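Local coordinates for B-cell differentiation antigen CD72 (Mus musculus, PDB 5B1R), which acts as a B-cell co-receptor that recognises the Sm/RNP self-antigen, probably through its extracellular C-type lectin-like domain, and recruits PTPN6/SHP-1 to inhibit B-cell receptor signalling, at residues Y51-P56 and D89-Y94. The protein carries 2 engineered substitutions. Numbering follows the deposited sequence.
Sequences YEVSLP and DKIKKY. Unlike the reference sequence in segment 89-94: Asp89 (reference Val), Lys90 (reference Arg), Lys93 (reference Thr).
Val53 and Leu55 face Ile91 across a gap too wide for backbone pairing: the two backbones come nearest where Val53 CA lies 8.0 Å from Ile91 CA. From Glu52 on, segment 51-56 runs extended without forming a regular strand, and it ends at Pro56, the N-cap of helix 57-60. Residues 89-94 belong to strand 87-94, the middle strand of the small three-stranded antiparallel sheet. Val53 and Leu55, two residues apart on the extended chain, both direct CB toward the strand, and Ile91 answers with its two branches. The gamma methyl goes to the valine: Ile91 CG2 sits 4.2 Å from Val53 CG1, the two side chains crossing at about a right angle. The longer branch serves the leucine. With CG1 lodged between the backbone N and the carbonyl carbon (chi1 58°) and the chain then extended, Ile91 CD1 meets Leu55 tip to tip, 3.9 Å from Leu55 CD1 and 4.2 Å from Leu55 CD2. Around this cluster, Phe43 touches Val53, while Tyr69, Ile71 and Ile112 pack on Ile91; the backbone of Tyr51 is hydrogen-bonded to Arg100 in the neighbouring strand 97-104. Between 51-56 and 89-94 the contact is methyl packing alone, 110 Å² with both sides summed. Ile91 is buried while Val53 and Leu55 stay partly exposed, so its hold should come mainly from shielding the isoleucine methyls from water.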
loop_
_atom_site.group_PDB
_atom_site.type_symbol
_atom_site.label_atom_id
_atom_site.label_comp_id
_atom_site.label_asym_id
_atom_site.label_seq_id
_atom_site.Cartn_x
_atom_site.Cartn_y
_atom_site.Cartn_z
ATOM N N TYR A 51 -14.210 -2.199 3.617
ATOM C CA TYR A 51 -13.113 -3.043 4.102
ATOM C C TYR A 51 -12.485 -3.887 3.001
ATOM O O TYR A 51 -11.489 -4.582 3.236
ATOM C CB TYR A 51 -13.604 -3.960 5.232
ATOM C CG TYR A 51 -14.814 -4.785 4.833
ATOM C CD1 TYR A 51 -14.676 -5.923 4.038
ATOM C CD2 TYR A 51 -16.100 -4.411 5.219
ATOM C CE1 TYR A 51 -15.778 -6.669 3.640
ATOM C CE2 TYR A 51 -17.208 -5.155 4.825
ATOM C CZ TYR A 51 -17.034 -6.284 4.039
ATOM O OH TYR A 51 -18.124 -7.032 3.646
ATOM N N GLU A 52 -13.076 -3.872 1.806
ATOM C CA GLU A 52 -12.583 -4.734 0.738
ATOM C C GLU A 52 -11.347 -4.173 0.074
ATOM O O GLU A 52 -11.308 -2.996 -0.268
ATOM C CB GLU A 52 -13.643 -4.913 -0.339
ATOM C CG GLU A 52 -14.784 -5.797 0.087
ATOM C CD GLU A 52 -15.729 -6.133 -1.042
ATOM O OE1 GLU A 52 -15.769 -5.393 -2.047
ATOM O OE2 GLU A 52 -16.436 -7.151 -0.924
ATOM N N VAL A 53 -10.356 -5.031 -0.159
ATOM C CA VAL A 53 -9.194 -4.632 -0.939
ATOM C C VAL A 53 -8.785 -5.804 -1.812
ATOM O O VAL A 53 -8.890 -6.954 -1.411
ATOM C CB VAL A 53 -8.034 -4.168 -0.005
ATOM C CG1 VAL A 53 -7.463 -5.302 0.813
ATOM C CG2 VAL A 53 -6.949 -3.503 -0.795
ATOM N N SER A 54 -8.365 -5.503 -3.030
ATOM C CA SER A 54 -7.890 -6.519 -3.956
ATOM C C SER A 54 -6.452 -6.170 -4.310
ATOM O O SER A 54 -6.200 -5.109 -4.875
ATOM C CB SER A 54 -8.738 -6.489 -5.218
ATOM O OG SER A 54 -8.184 -7.348 -6.191
ATOM N N LEU A 55 -5.527 -7.066 -3.967
ATOM C CA LEU A 55 -4.097 -6.850 -4.171
ATOM C C LEU A 55 -3.601 -7.722 -5.310
ATOM O O LEU A 55 -4.108 -8.825 -5.502
ATOM C CB LEU A 55 -3.333 -7.259 -2.912
ATOM C CG LEU A 55 -3.769 -6.588 -1.603
ATOM C CD1 LEU A 55 -3.078 -7.234 -0.417
ATOM C CD2 LEU A 55 -3.448 -5.100 -1.636
ATOM N N PRO A 56 -2.574 -7.266 -6.040
ATOM C CA PRO A 56 -1.952 -8.160 -7.028
ATOM C C PRO A 56 -1.238 -9.307 -6.322
ATOM O O PRO A 56 -0.659 -9.113 -5.243
ATOM C CB PRO A 56 -0.959 -7.258 -7.761
ATOM C CG PRO A 56 -0.899 -6.025 -7.043
ATOM C CD PRO A 56 -1.957 -5.932 -6.008
ATOM N N ASP A 89 -5.490 4.523 6.665
ATOM C CA ASP A 89 -5.878 3.205 6.160
ATOM C C ASP A 89 -4.676 2.281 6.107
ATOM O O ASP A 89 -3.632 2.643 5.546
ATOM C CB ASP A 89 -6.449 3.293 4.739
ATOM C CG ASP A 89 -7.759 4.055 4.647
ATOM O OD1 ASP A 89 -8.177 4.684 5.628
ATOM O OD2 ASP A 89 -8.363 4.035 3.548
ATOM N N LYS A 90 -4.835 1.076 6.652
ATOM C CA LYS A 90 -3.795 0.066 6.550
ATOM C C LYS A 90 -4.448 -1.236 6.144
ATOM O O LYS A 90 -5.624 -1.446 6.408
ATOM C CB LYS A 90 -3.043 -0.082 7.873
ATOM C CG LYS A 90 -3.868 -0.739 8.974
ATOM C CD LYS A 90 -3.208 -0.646 10.347
ATOM C CE LYS A 90 -3.858 -1.598 11.337
ATOM N NZ LYS A 90 -5.295 -1.299 11.507
ATOM N N ILE A 91 -3.693 -2.118 5.506
ATOM C CA ILE A 91 -4.216 -3.443 5.207
ATOM C C ILE A 91 -3.769 -4.422 6.297
ATOM O O ILE A 91 -2.640 -4.380 6.783
ATOM C CB ILE A 91 -3.850 -3.933 3.784
ATOM C CG1 ILE A 91 -2.331 -3.967 3.563
ATOM C CG2 ILE A 91 -4.551 -3.050 2.758
ATOM C CD1 ILE A 91 -1.928 -4.624 2.236
ATOM N N LYS A 92 -4.683 -5.306 6.655
ATOM C CA LYS A 92 -4.460 -6.266 7.728
ATOM C C LYS A 92 -5.093 -7.580 7.322
ATOM O O LYS A 92 -6.153 -7.596 6.683
ATOM C CB LYS A 92 -5.079 -5.744 9.021
ATOM C CG LYS A 92 -4.915 -6.688 10.196
ATOM C CD LYS A 92 -5.279 -5.984 11.493
ATOM C CE LYS A 92 -5.002 -6.850 12.724
ATOM N NZ LYS A 92 -5.055 -6.028 13.959
ATOM N N LYS A 93 -4.444 -8.686 7.668
ATOM C CA LYS A 93 -4.932 -9.980 7.217
ATOM C C LYS A 93 -5.855 -10.616 8.224
ATOM O O LYS A 93 -5.496 -10.788 9.388
ATOM C CB LYS A 93 -3.792 -10.949 6.887
ATOM C CG LYS A 93 -4.284 -12.126 6.048
ATOM C CD LYS A 93 -3.176 -12.999 5.513
ATOM C CE LYS A 93 -3.758 -13.993 4.519
ATOM N NZ LYS A 93 -2.824 -15.113 4.216
ATOM N N TYR A 94 -7.054 -10.949 7.764
ATOM C CA TYR A 94 -8.012 -11.686 8.574
ATOM C C TYR A 94 -8.224 -13.059 7.975
ATOM O O TYR A 94 -8.815 -13.189 6.904
ATOM C CB TYR A 94 -9.336 -10.936 8.637
ATOM C CG TYR A 94 -9.237 -9.642 9.395
ATOM C CD1 TYR A 94 -8.878 -8.463 8.750
ATOM C CD2 TYR A 94 -9.483 -9.597 10.761
ATOM C CE1 TYR A 94 -8.782 -7.277 9.445
ATOM C CE2 TYR A 94 -9.390 -8.418 11.462
ATOM C CZ TYR A 94 -9.040 -7.260 10.800
ATOM O OH TYR A 94 -8.948 -6.079 11.499
#